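Local structure of XPF endonuclease (Aeropyrum pernix, 2BGW) at residues I50-K54 against Q71-L75; V82-G88 against I115-M121. The protein is a magnesium-binding, structure-specific DNA endonuclease that probably cuts branched or damaged DNA during nucleotide excision repair. All coordinates share one frame; numbering follows the deposited sequence.

Contact 1 of 2, residues I50-K54 against Q71-L75; sequences IVERK and QASRL. With MG (magnesium ion), chain E; SO4 (sulfate ion), chain G.
Glu52 and Lys54 belong to the ERK signature of the XPF-type nuclease fold, carried on strand 49-55, and both reach across to Gln71 of helix 67-78, which covers this face of the sheet. The two elements run nearly antiparallel, their axes 10.6 Å apart at closest approach. Every second strand residue, Ile50, Glu52 and Lys54, starts toward the helix, where Leu75 and Gln71 lie one turn apart. At the apolar end, CD2 of Leu75 meets CG2 of Ile50 at 4.1 Å, while its CD1 packs beside the base of the acid, 3.8 Å from CB of Glu52. Beyond that base the Glu52 chain bends at CG and brings OE2 to the magnesium at 2.3 Å, with Asp42 as a further ligand; the carbonyl O of Arg53 is 2.6 Å from the same ion. Gln71, its CG anti to the backbone N (chi1 -173°) and its chain extended, brings NE2 up to the Glu52 carboxylate, the side chains crossing at about a right angle and the planes 55° apart, with angles too poor for a hydrogen bond. Its OE1 accepts from NZ of Lys54 at 2.6 Å, the donor sitting 47° above the carbonyl plane. The same NZ makes a long salt bridge to OE2 of Glu52, 3.6 Å away. With an alanine for Gln71, NZ of Lys54 would probably lose its amide acceptor and be freer to swing beside the carboxylate. The extended Arg53 chain brings its guanidinium edge to a sulfate, NH1 to O1 being 2.8 Å, and also pairs with Glu87. The chemistry is thus graded: apolar packing around Leu75 gives way to an acid, an amine and an amide gathered beside the metal, with Gln71 likely to limit the movement of Lys54.

Contact 2 of 2, residues V82-G88 against I115-M121; sequences VFIIVEG and IRLMNTM. With SO4 (sulfate ion), chain K.
CG1 of Ile115 sits against CB and CG1 of Val82, 3.7 Å from CB, where a parallel pairing opens that runs in step to Gly88 and Met121 and joins the two strands of a beta-alpha-beta crossover through helix 99-112. Alternating backbone hydrogen bonds fix the register. On one face, CD1 of Ile84 fits against CG2 of Ile115 at 3.5 Å, and CD2 of Leu117 comes beside CB of Ile84 at 3.8 Å. On the other, the Phe83 ring lies alongside the Arg116 chain, CD2 being 3.5 Å from CB, with CE2 beside CD. Met118, its chain bent, comes to the ring with CG near CD2, SD 5.5 Å from the centroid in an oblique Met-aromatic contact. CG2 of Ile85 rests on CG2 of Thr120 at 3.6 Å, and the Thr120 hydroxyl bonds to Thr126. Asn119, with CG anti to its backbone N (chi1 -176°), reaches forward so that ND2 donates almost straight to Gly88 O at 2.9 Å, in its amide plane. The Arg116 guanidinium leads outward to Gly114 and Gln110 of the second subunit and to a sulfate also bound by Arg116 of that subunit. Mostly apolar side chains pack on both faces; polar groups gather toward Gly88 and the dimer partner.

Contact 1 and contact 2 share one sheet, since strand 49-55 lies beside strand 81-87, and their centres are 10 Å apart. Two polar links join them near Glu87: its OE2 forms a salt bridge with NH2 of Arg53, and its backbone N probably donates a hydrogen bond to Lys54 O, 2.7 Å away. At the other end, CG2 of Val82 packs against the carbonyl O of Leu75 at 3.4 Å, near the connection from helix 67-78 to strand 81-87. Contact 1 holds Glu52 and Arg53 of the magnesium site; contact 2 is one strand farther, the Ile84 side chain about 8 Å from the ion at nearest atoms, and carries the sheet to the second subunit.

Contact 1 of 2, residues I50-K54 against Q71-L75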
loop_
_atom_site.group_PDB
_atom_site.type_symbol
_atom_site.label_atom_id
_atom_site.label_comp_id
_atom_site.label_asym_id
_atom_site.label_seq_id
_atom_site.Cartn_x
_atom_site.Cartn_y
_atom_site.Cartn_z
ATOM N N ILE A 50 -3.208 3.031 -1.593
ATOM C CA ILE A 50 -2.454 4.030 -0.858
ATOM C C ILE A 50 -1.015 4.006 -1.378
ATOM O O ILE A 50 -0.507 2.950 -1.784
ATOM C CB ILE A 50 -2.527 3.804 0.686
ATOM C CG1 ILE A 50 -2.001 5.004 1.450
ATOM C CG2 ILE A 50 -1.734 2.597 1.108
ATOM C CD1 ILE A 50 -2.973 6.089 1.571
ATOM N N VAL A 51 -0.381 5.177 -1.371
ATOM C CA VAL A 51 0.980 5.366 -1.850
ATOM C C VAL A 51 1.803 6.004 -0.743
ATOM O O VAL A 51 1.378 6.994 -0.117
ATOM C CB VAL A 51 1.011 6.293 -3.102
ATOM C CG1 VAL A 51 2.423 6.804 -3.408
ATOM C CG2 VAL A 51 0.446 5.585 -4.300
ATOM N N GLU A 52 2.981 5.435 -0.518
ATOM C CA GLU A 52 3.919 5.908 0.486
ATOM C C GLU A 52 5.138 6.276 -0.313
ATOM O O GLU A 52 5.660 5.455 -1.041
ATOM C CB GLU A 52 4.195 4.763 1.493
ATOM C CG GLU A 52 5.259 4.970 2.569
ATOM C CD GLU A 52 5.241 6.364 3.201
ATOM O OE1 GLU A 52 4.150 6.903 3.519
ATOM O OE2 GLU A 52 6.346 6.923 3.400
ATOM N N ARG A 53 5.557 7.529 -0.235
ATOM C CA ARG A 53 6.685 8.019 -1.039
ATOM C C ARG A 53 7.911 8.083 -0.176
ATOM O O ARG A 53 7.863 8.628 0.916
ATOM C CB ARG A 53 6.422 9.412 -1.591
ATOM C CG ARG A 53 7.567 9.962 -2.387
ATOM C CD ARG A 53 7.445 11.463 -2.528
ATOM N NE ARG A 53 8.636 12.085 -3.105
ATOM C CZ ARG A 53 9.399 12.983 -2.476
ATOM N NH1 ARG A 53 9.096 13.375 -1.249
ATOM N NH2 ARG A 53 10.457 13.506 -3.081
ATOM N N LYS A 54 9.013 7.542 -0.683
ATOM C CA LYS A 54 10.272 7.515 0.051
ATOM C C LYS A 54 11.452 7.703 -0.884
ATOM O O LYS A 54 11.537 7.038 -1.922
ATOM C CB LYS A 54 10.385 6.177 0.760
ATOM C CG LYS A 54 10.547 6.322 2.216
ATOM C CD LYS A 54 9.631 5.414 2.946
ATOM C CE LYS A 54 9.285 6.068 4.252
ATOM N NZ LYS A 54 8.860 5.010 5.159
ATOM N N GLN A 71 5.568 0.697 9.583
ATOM C CA GLN A 71 4.811 1.406 8.560
ATOM C C GLN A 71 4.257 0.484 7.476
ATOM O O GLN A 71 3.158 0.679 6.973
ATOM C CB GLN A 71 5.740 2.376 7.908
ATOM C CG GLN A 71 5.103 3.303 6.959
ATOM C CD GLN A 71 6.040 4.456 6.694
ATOM O OE1 GLN A 71 7.203 4.433 7.136
ATOM N NE2 GLN A 71 5.557 5.476 5.993
ATOM N N ALA A 72 5.038 -0.521 7.125
ATOM C CA ALA A 72 4.711 -1.373 6.012
ATOM C C ALA A 72 3.479 -2.161 6.310
ATOM O O ALA A 72 2.568 -2.205 5.510
ATOM C CB ALA A 72 5.877 -2.321 5.691
ATOM N N SER A 73 3.481 -2.798 7.466
ATOM C CA SER A 73 2.396 -3.677 7.888
ATOM C C SER A 73 1.100 -2.906 8.202
ATOM O O SER A 73 0.006 -3.435 8.016
ATOM C CB SER A 73 2.828 -4.510 9.103
ATOM O OG SER A 73 3.209 -3.645 10.177
ATOM N N ARG A 74 1.223 -1.671 8.672
ATOM C CA ARG A 74 0.055 -0.843 8.847
ATOM C C ARG A 74 -0.634 -0.632 7.498
ATOM O O ARG A 74 -1.827 -0.956 7.340
ATOM C CB ARG A 74 0.428 0.493 9.459
ATOM C CG ARG A 74 -0.460 0.813 10.653
ATOM C CD ARG A 74 0.050 1.988 11.441
ATOM N NE ARG A 74 -0.092 3.219 10.668
ATOM C CZ ARG A 74 -0.360 4.406 11.208
ATOM N NH1 ARG A 74 -0.523 4.515 12.527
ATOM N NH2 ARG A 74 -0.470 5.485 10.437
ATOM N N LEU A 75 0.129 -0.138 6.517
ATOM C CA LEU A 75 -0.413 0.130 5.210
ATOM C C LEU A 75 -1.087 -1.100 4.644
ATOM O O LEU A 75 -2.204 -1.019 4.137
ATOM C CB LEU A 75 0.652 0.671 4.284
ATOM C CG LEU A 75 1.277 2.016 4.654
ATOM C CD1 LEU A 75 2.494 2.239 3.788
ATOM C CD2 LEU A 75 0.351 3.212 4.553
HETATM MG MG MG E . 6.642 9.172 3.194
HETATM S S SO4 G . 11.246 15.798 0.205
HETATM O O1 SO4 G . 9.791 15.719 0.094
HETATM O O2 SO4 G . 11.714 14.555 0.834
HETATM O O3 SO4 G . 11.859 15.928 -1.129
HETATM O O4 SO4 G . 11.540 17.006 0.987
#

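Contact 2 of 2, residues V82-G88 against I115-M121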
loop_
_atom_site.group_PDB
_atom_site.type_symbol
_atom_site.label_atom_id
_atom_site.label_comp_id
_atom_site.label_asym_id
_atom_site.label_seq_id
_atom_site.Cartn_x
_atom_site.Cartn_y
_atom_site.Cartn_z
ATOM N N VAL A 82 -0.990 -1.534 -1.751
ATOM C CA VAL A 82 -0.021 -0.597 -1.192
ATOM C C VAL A 82 1.142 -0.426 -2.146
ATOM O O VAL A 82 1.803 -1.387 -2.489
ATOM C CB VAL A 82 0.540 -1.104 0.185
ATOM C CG1 VAL A 82 1.425 -0.071 0.798
ATOM C CG2 VAL A 82 -0.575 -1.417 1.144
ATOM N N PHE A 83 1.406 0.799 -2.560
ATOM C CA PHE A 83 2.583 1.070 -3.373
ATOM C C PHE A 83 3.521 1.831 -2.530
ATOM O O PHE A 83 3.131 2.861 -1.971
ATOM C CB PHE A 83 2.260 1.908 -4.612
ATOM C CG PHE A 83 1.576 1.130 -5.697
ATOM C CD1 PHE A 83 0.227 1.275 -5.922
ATOM C CD2 PHE A 83 2.297 0.224 -6.485
ATOM C CE1 PHE A 83 -0.387 0.549 -6.923
ATOM C CE2 PHE A 83 1.676 -0.524 -7.488
ATOM C CZ PHE A 83 0.336 -0.360 -7.700
ATOM N N ILE A 84 4.748 1.325 -2.406
ATOM C CA ILE A 84 5.846 2.165 -1.910
ATOM C C ILE A 84 6.671 2.573 -3.089
ATOM O O ILE A 84 7.114 1.729 -3.865
ATOM C CB ILE A 84 6.739 1.462 -0.919
ATOM C CG1 ILE A 84 5.984 1.261 0.398
ATOM C CG2 ILE A 84 7.977 2.303 -0.706
ATOM C CD1 ILE A 84 6.496 0.149 1.244
ATOM N N ILE A 85 6.835 3.873 -3.248
ATOM C CA ILE A 85 7.578 4.384 -4.371
ATOM C C ILE A 85 8.914 4.825 -3.871
ATOM O O ILE A 85 9.000 5.724 -3.034
ATOM C CB ILE A 85 6.882 5.590 -5.048
ATOM C CG1 ILE A 85 5.665 5.116 -5.858
ATOM C CG2 ILE A 85 7.884 6.362 -5.916
ATOM C CD1 ILE A 85 4.740 6.229 -6.240
ATOM N N VAL A 86 9.961 4.194 -4.385
ATOM C CA VAL A 86 11.304 4.567 -3.975
ATOM C C VAL A 86 11.952 5.497 -4.999
ATOM O O VAL A 86 12.171 5.146 -6.171
ATOM C CB VAL A 86 12.156 3.352 -3.674
ATOM C CG1 VAL A 86 13.503 3.796 -3.179
ATOM C CG2 VAL A 86 11.466 2.459 -2.626
ATOM N N GLU A 87 12.223 6.704 -4.530
ATOM C CA GLU A 87 12.699 7.780 -5.371
ATOM C C GLU A 87 14.225 7.944 -5.275
ATOM O O GLU A 87 14.759 8.317 -4.204
ATOM C CB GLU A 87 11.998 9.061 -4.934
ATOM C CG GLU A 87 12.391 10.332 -5.648
ATOM C CD GLU A 87 11.407 11.436 -5.336
ATOM O OE1 GLU A 87 10.220 11.281 -5.725
ATOM O OE2 GLU A 87 11.806 12.444 -4.689
ATOM N N GLY A 88 14.911 7.693 -6.392
ATOM C CA GLY A 88 16.363 7.726 -6.415
ATOM C C GLY A 88 16.910 6.311 -6.464
ATOM O O GLY A 88 16.154 5.348 -6.380
ATOM N N ILE A 115 3.090 -5.845 -0.443
ATOM C CA ILE A 115 3.288 -4.453 -0.831
ATOM C C ILE A 115 3.896 -4.450 -2.206
ATOM O O ILE A 115 4.485 -5.448 -2.619
ATOM C CB ILE A 115 4.159 -3.692 0.164
ATOM C CG1 ILE A 115 3.324 -3.235 1.345
ATOM C CG2 ILE A 115 4.746 -2.433 -0.437
ATOM C CD1 ILE A 115 3.614 -4.008 2.607
ATOM N N ARG A 116 3.702 -3.348 -2.928
ATOM C CA ARG A 116 4.183 -3.187 -4.315
ATOM C C ARG A 116 5.178 -2.046 -4.400
ATOM O O ARG A 116 4.954 -0.967 -3.826
ATOM C CB ARG A 116 3.010 -2.974 -5.279
ATOM C CG ARG A 116 2.193 -4.217 -5.440
ATOM C CD ARG A 116 0.930 -4.003 -6.195
ATOM N NE ARG A 116 0.277 -5.279 -6.474
ATOM C CZ ARG A 116 0.588 -6.047 -7.512
ATOM N NH1 ARG A 116 1.538 -5.664 -8.349
ATOM N NH2 ARG A 116 -0.027 -7.205 -7.714
ATOM N N LEU A 117 6.293 -2.300 -5.084
ATOM C CA LEU A 117 7.385 -1.319 -5.154
ATOM C C LEU A 117 7.467 -0.752 -6.530
ATOM O O LEU A 117 7.286 -1.485 -7.499
ATOM C CB LEU A 117 8.723 -1.946 -4.817
ATOM C CG LEU A 117 8.878 -2.466 -3.394
ATOM C CD1 LEU A 117 10.106 -3.346 -3.311
ATOM C CD2 LEU A 117 8.944 -1.345 -2.349
ATOM N N MET A 118 7.691 0.554 -6.615
ATOM C CA MET A 118 8.069 1.196 -7.863
ATOM C C MET A 118 9.339 1.951 -7.554
ATOM O O MET A 118 9.433 2.587 -6.494
ATOM C CB MET A 118 7.020 2.213 -8.320
ATOM C CG MET A 118 5.620 1.695 -8.493
ATOM S SD MET A 118 5.112 1.181 -10.153
ATOM C CE MET A 118 6.125 2.223 -11.185
ATOM N N ASN A 119 10.311 1.907 -8.456
ATOM C CA ASN A 119 11.472 2.774 -8.301
ATOM C C ASN A 119 11.392 3.978 -9.244
ATOM O O ASN A 119 11.286 3.800 -10.443
ATOM C CB ASN A 119 12.789 1.990 -8.498
ATOM C CG ASN A 119 14.040 2.866 -8.251
ATOM O OD1 ASN A 119 14.932 2.983 -9.101
ATOM N ND2 ASN A 119 14.078 3.516 -7.091
ATOM N N THR A 120 11.421 5.196 -8.724
ATOM C CA THR A 120 11.466 6.365 -9.609
ATOM C C THR A 120 12.852 7.071 -9.564
ATOM O O THR A 120 13.643 6.857 -8.633
ATOM C CB THR A 120 10.330 7.380 -9.302
ATOM O OG1 THR A 120 10.535 7.976 -8.029
ATOM C CG2 THR A 120 8.992 6.725 -9.289
ATOM N N MET A 121 13.161 7.913 -10.541
ATOM C CA MET A 121 14.443 8.602 -10.517
ATOM C C MET A 121 14.480 9.914 -9.780
ATOM O O MET A 121 15.498 10.256 -9.185
ATOM C CB MET A 121 14.998 8.754 -11.910
ATOM C CG MET A 121 15.517 7.426 -12.312
ATOM S SD MET A 121 16.282 7.317 -13.900
ATOM C CE MET A 121 17.836 8.202 -13.671
HETATM S S SO4 K . -1.620 -9.734 -5.084
HETATM O O1 SO4 K . -0.481 -10.244 -4.312
HETATM O O2 SO4 K . -2.825 -10.110 -4.348
HETATM O O3 SO4 K . -1.571 -8.253 -5.139
HETATM O O4 SO4 K . -1.655 -10.364 -6.419
#